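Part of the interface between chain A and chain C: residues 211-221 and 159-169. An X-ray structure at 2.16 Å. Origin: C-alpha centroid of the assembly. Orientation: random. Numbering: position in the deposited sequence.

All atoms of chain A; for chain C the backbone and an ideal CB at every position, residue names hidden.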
# COMPACT_ATOMS: atom_id res chain seq x y z
N ALA A 211 -7.73 17.29 -20.79
CA ALA A 211 -7.00 16.03 -20.89
C ALA A 211 -5.68 16.19 -20.15
O ALA A 211 -5.28 15.31 -19.39
CB ALA A 211 -6.74 15.69 -22.36
N VAL A 212 -5.01 17.31 -20.38
CA VAL A 212 -3.74 17.58 -19.72
C VAL A 212 -3.92 17.51 -18.22
O VAL A 212 -3.15 16.87 -17.51
CB VAL A 212 -3.21 18.99 -20.09
CG1 VAL A 212 -2.09 19.39 -19.14
CG2 VAL A 212 -2.69 18.99 -21.53
N SER A 213 -4.97 18.18 -17.74
CA SER A 213 -5.26 18.23 -16.31
C SER A 213 -5.55 16.85 -15.72
O SER A 213 -4.97 16.47 -14.70
CB SER A 213 -6.44 19.18 -16.07
OG SER A 213 -6.70 19.29 -14.69
N ASN A 214 -6.45 16.10 -16.34
CA ASN A 214 -6.79 14.78 -15.85
C ASN A 214 -5.59 13.83 -15.91
O ASN A 214 -5.47 12.93 -15.09
CB ASN A 214 -7.99 14.21 -16.63
CG ASN A 214 -9.32 14.69 -16.08
OD1 ASN A 214 -9.38 15.69 -15.36
ND2 ASN A 214 -10.40 13.98 -16.42
N ILE A 215 -4.70 14.04 -16.87
CA ILE A 215 -3.50 13.21 -16.99
C ILE A 215 -2.59 13.45 -15.78
O ILE A 215 -2.07 12.50 -15.17
CB ILE A 215 -2.69 13.54 -18.27
CG1 ILE A 215 -3.41 13.00 -19.50
CG2 ILE A 215 -1.28 12.95 -18.17
CD1 ILE A 215 -2.76 13.42 -20.81
N LYS A 216 -2.41 14.72 -15.44
CA LYS A 216 -1.58 15.12 -14.31
C LYS A 216 -2.14 14.53 -13.01
O LYS A 216 -1.39 14.08 -12.16
CB LYS A 216 -1.49 16.65 -14.23
CG LYS A 216 -0.92 17.22 -12.92
CD LYS A 216 -2.02 17.38 -11.87
CE LYS A 216 -1.46 17.75 -10.50
NZ LYS A 216 -0.82 19.10 -10.48
N LEU A 217 -3.46 14.54 -12.87
CA LEU A 217 -4.09 13.98 -11.68
C LEU A 217 -3.91 12.46 -11.65
O LEU A 217 -3.62 11.87 -10.61
CB LEU A 217 -5.59 14.30 -11.66
CG LEU A 217 -6.00 15.76 -11.44
CD1 LEU A 217 -7.51 15.88 -11.58
CD2 LEU A 217 -5.54 16.23 -10.07
N ALA A 218 -4.10 11.83 -12.80
CA ALA A 218 -3.96 10.39 -12.92
C ALA A 218 -2.61 9.89 -12.45
O ALA A 218 -2.52 8.91 -11.70
CB ALA A 218 -4.21 9.96 -14.36
N ILE A 219 -1.55 10.56 -12.88
CA ILE A 219 -0.19 10.14 -12.53
C ILE A 219 0.27 10.51 -11.12
O ILE A 219 0.81 9.67 -10.40
CB ILE A 219 0.82 10.70 -13.55
CG1 ILE A 219 0.48 10.17 -14.95
CG2 ILE A 219 2.24 10.31 -13.15
CD1 ILE A 219 1.33 10.77 -16.05
N MSE A 220 0.07 11.76 -10.72
CA MSE A 220 0.51 12.19 -9.40
C MSE A 220 -0.19 11.49 -8.24
O MSE A 220 0.43 11.21 -7.21
CB MSE A 220 0.37 13.71 -9.26
CG MSE A 220 1.21 14.50 -10.27
SE MSE A 220 3.06 13.87 -10.35
CE MSE A 220 3.50 14.03 -8.47
N ASN A 221 -1.48 11.21 -8.39
CA ASN A 221 -2.24 10.54 -7.34
C ASN A 221 -2.31 9.04 -7.58
O ASN A 221 -2.47 8.26 -6.64
CB ASN A 221 -3.64 11.14 -7.25
CG ASN A 221 -3.63 12.62 -6.87
OD1 ASN A 221 -3.27 12.98 -5.74
ND2 ASN A 221 -4.01 13.47 -7.81
N UNK C 159 9.37 6.63 -14.46
CA UNK C 159 9.36 7.69 -13.46
C UNK C 159 8.11 8.54 -13.65
O UNK C 159 7.73 8.85 -14.78
CB UNK C 159 10.62 8.55 -13.55
N UNK C 160 7.46 8.93 -12.56
CA UNK C 160 6.23 9.70 -12.67
C UNK C 160 6.35 11.07 -13.31
O UNK C 160 5.42 11.53 -13.97
CB UNK C 160 5.63 9.87 -11.27
N UNK C 161 7.48 11.74 -13.12
CA UNK C 161 7.66 13.07 -13.69
C UNK C 161 7.92 12.98 -15.20
O UNK C 161 7.33 13.72 -15.99
CB UNK C 161 8.81 13.80 -12.99
N UNK C 162 8.80 12.06 -15.59
CA UNK C 162 9.11 11.87 -17.00
C UNK C 162 7.89 11.36 -17.74
O UNK C 162 7.66 11.74 -18.90
CB UNK C 162 10.28 10.90 -17.17
N UNK C 163 7.11 10.51 -17.09
CA UNK C 163 5.90 9.97 -17.70
C UNK C 163 4.88 11.08 -17.90
O UNK C 163 4.20 11.14 -18.92
CB UNK C 163 5.31 8.85 -16.84
N UNK C 164 4.77 11.96 -16.90
CA UNK C 164 3.83 13.07 -16.95
C UNK C 164 4.15 14.00 -18.11
O UNK C 164 3.25 14.45 -18.83
CB UNK C 164 3.85 13.84 -15.63
N UNK C 165 5.43 14.28 -18.29
CA UNK C 165 5.90 15.13 -19.38
C UNK C 165 5.41 14.51 -20.69
O UNK C 165 4.68 15.14 -21.46
CB UNK C 165 7.42 15.27 -19.36
N UNK C 166 5.79 13.26 -20.93
CA UNK C 166 5.40 12.56 -22.16
C UNK C 166 3.89 12.47 -22.38
O UNK C 166 3.41 12.62 -23.51
CB UNK C 166 5.98 11.15 -22.14
N UNK C 167 3.13 12.23 -21.31
CA UNK C 167 1.69 12.11 -21.42
C UNK C 167 0.97 13.42 -21.71
O UNK C 167 0.01 13.44 -22.49
CB UNK C 167 1.14 11.51 -20.13
N UNK C 168 1.41 14.52 -21.11
CA UNK C 168 0.74 15.80 -21.33
C UNK C 168 1.09 16.49 -22.65
O UNK C 168 0.27 17.24 -23.19
CB UNK C 168 1.08 16.74 -20.17
N UNK C 169 2.29 16.24 -23.17
CA UNK C 169 2.70 16.85 -24.43
C UNK C 169 2.36 15.88 -25.57
O UNK C 169 2.29 16.27 -26.74
CB UNK C 169 4.19 17.19 -24.42

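Two helices run nearly antiparallel here, their N-to-C directions 160° apart and their axes 9.2 Å apart at closest approach. Chain A offers a greasy strip of Val212(A), Ile215(A), Ile219(A) and the selenomethionine Met220(A), with no polar group that calls for a partner, so the rule is shape and apolarity.

Position 159 sits just before the helix, out of reach of chain A. Its phi of 115° favours glycine whatever surrounds it, and Gly159(C) is found.

At 160 CA-to-CB points toward chain A. The ideal CB lies 3.9 Å from CG2 of Ile219(A) and 4.8 Å from SE of Met220(A), which suits a large apolar or aromatic side chain lying along the selenium. Tyr160(C) takes chi1 p and brings CD1 to 3.8 Å from SE of Met220(A); the selenium stands oblique to the ring, 5.0 Å from its centroid.

Positions 161 and 162 meet nothing of this stretch, so chain A sets no preference. Ser161(C) and Arg162(C) find their hydrogen bonds elsewhere in the structure.

The CB direction at 163 is again toward, and its ideal CB is 4.5 Å from CD1 of Ile219(A), an easy distance; a small apolar residue suits, and the distance alone does not rule out others. Ala163(C) adds a light apolar touch.

At 164 the bond points sideways, yet its ideal CB lies 4.0 Å from CD1 of Ile219(A) and 5.3 Å from SE of Met220(A). A branched or flexible aliphatic chain could bend back into that groove. Leu164(C) does so: its CD1 reaches 3.9 Å from SE of Met220(A) and 3.9 Å from CA of Lys216(A), whose side chain starts sideways and carries its end off from this contact.

Positions 165 and 166 make no contact, 165 pointing away and 166 out of reach; many residues would serve. They are Asp165(C) and selenomethionine Met166(C).

The tightest site is 167, pointing toward chain A: the ideal CB of 167 is 3.4 Å from CG2 of Ile215(A). There is little room beside the CB on the Ile215(A) side, so a side chain that leads off from it suits, and a polar end could find a partner in its own helix or elsewhere. Asn167(C) is one answer: its ND2 donates a hydrogen bond to O of Ala163(C) at 2.8 Å. Separately, CD1 of Ile215(A) lies 3.2 Å from the backbone O of Asn167(C).

At 168, CA-to-CB runs sideways, the ideal CB 4.3 Å from CG1 of Val212(A), so valine, isoleucine or leucine would suit. Ile168(C) places CG2 3.8 Å from CG2 of Ile215(A) and 4.2 Å from CG1 of Val212(A).

Position 169 points away, leaving the choice free; OG1 of Thr169(C) donates a hydrogen bond to O of Asp165(C) at 3.1 Å.

Chain C 159-169: GYSRALDMNIT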
# COMPACT_ATOMS: atom_id res chain seq x y z
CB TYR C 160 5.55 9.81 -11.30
CG TYR C 160 6.36 10.53 -10.24
CD1 TYR C 160 6.36 11.93 -10.16
CD2 TYR C 160 7.08 9.82 -9.29
CE1 TYR C 160 7.08 12.58 -9.16
CE2 TYR C 160 7.80 10.46 -8.29
CZ TYR C 160 7.79 11.84 -8.23
OH TYR C 160 8.50 12.47 -7.22
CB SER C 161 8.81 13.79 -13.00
OG SER C 161 8.80 15.18 -13.31
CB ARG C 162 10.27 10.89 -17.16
CG ARG C 162 11.60 11.51 -16.81
CD ARG C 162 12.73 10.51 -16.92
NE ARG C 162 14.02 11.19 -16.81
CZ ARG C 162 15.19 10.59 -16.92
NH1 ARG C 162 15.25 9.29 -17.14
NH2 ARG C 162 16.31 11.30 -16.81
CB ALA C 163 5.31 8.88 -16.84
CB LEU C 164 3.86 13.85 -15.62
CG LEU C 164 2.85 14.99 -15.47
CD1 LEU C 164 2.30 15.00 -14.05
CD2 LEU C 164 3.51 16.33 -15.80
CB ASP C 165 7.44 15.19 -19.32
CG ASP C 165 8.05 16.04 -20.41
OD1 ASP C 165 7.35 16.85 -21.05
OD2 ASP C 165 9.28 15.90 -20.62
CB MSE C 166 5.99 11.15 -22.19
CG MSE C 166 7.49 11.12 -22.43
SE MSE C 166 8.17 9.34 -22.73
CE MSE C 166 7.64 9.10 -24.59
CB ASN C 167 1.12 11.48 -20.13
CG ASN C 167 1.12 9.95 -20.17
OD1 ASN C 167 0.14 9.33 -20.55
ND2 ASN C 167 2.24 9.35 -19.77
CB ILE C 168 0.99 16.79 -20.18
CG1 ILE C 168 2.46 17.19 -20.13
CG2 ILE C 168 0.54 16.18 -18.86
CD1 ILE C 168 2.76 18.26 -19.10
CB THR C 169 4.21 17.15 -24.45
OG1 THR C 169 4.95 15.92 -24.49
CG2 THR C 169 4.62 17.94 -23.22
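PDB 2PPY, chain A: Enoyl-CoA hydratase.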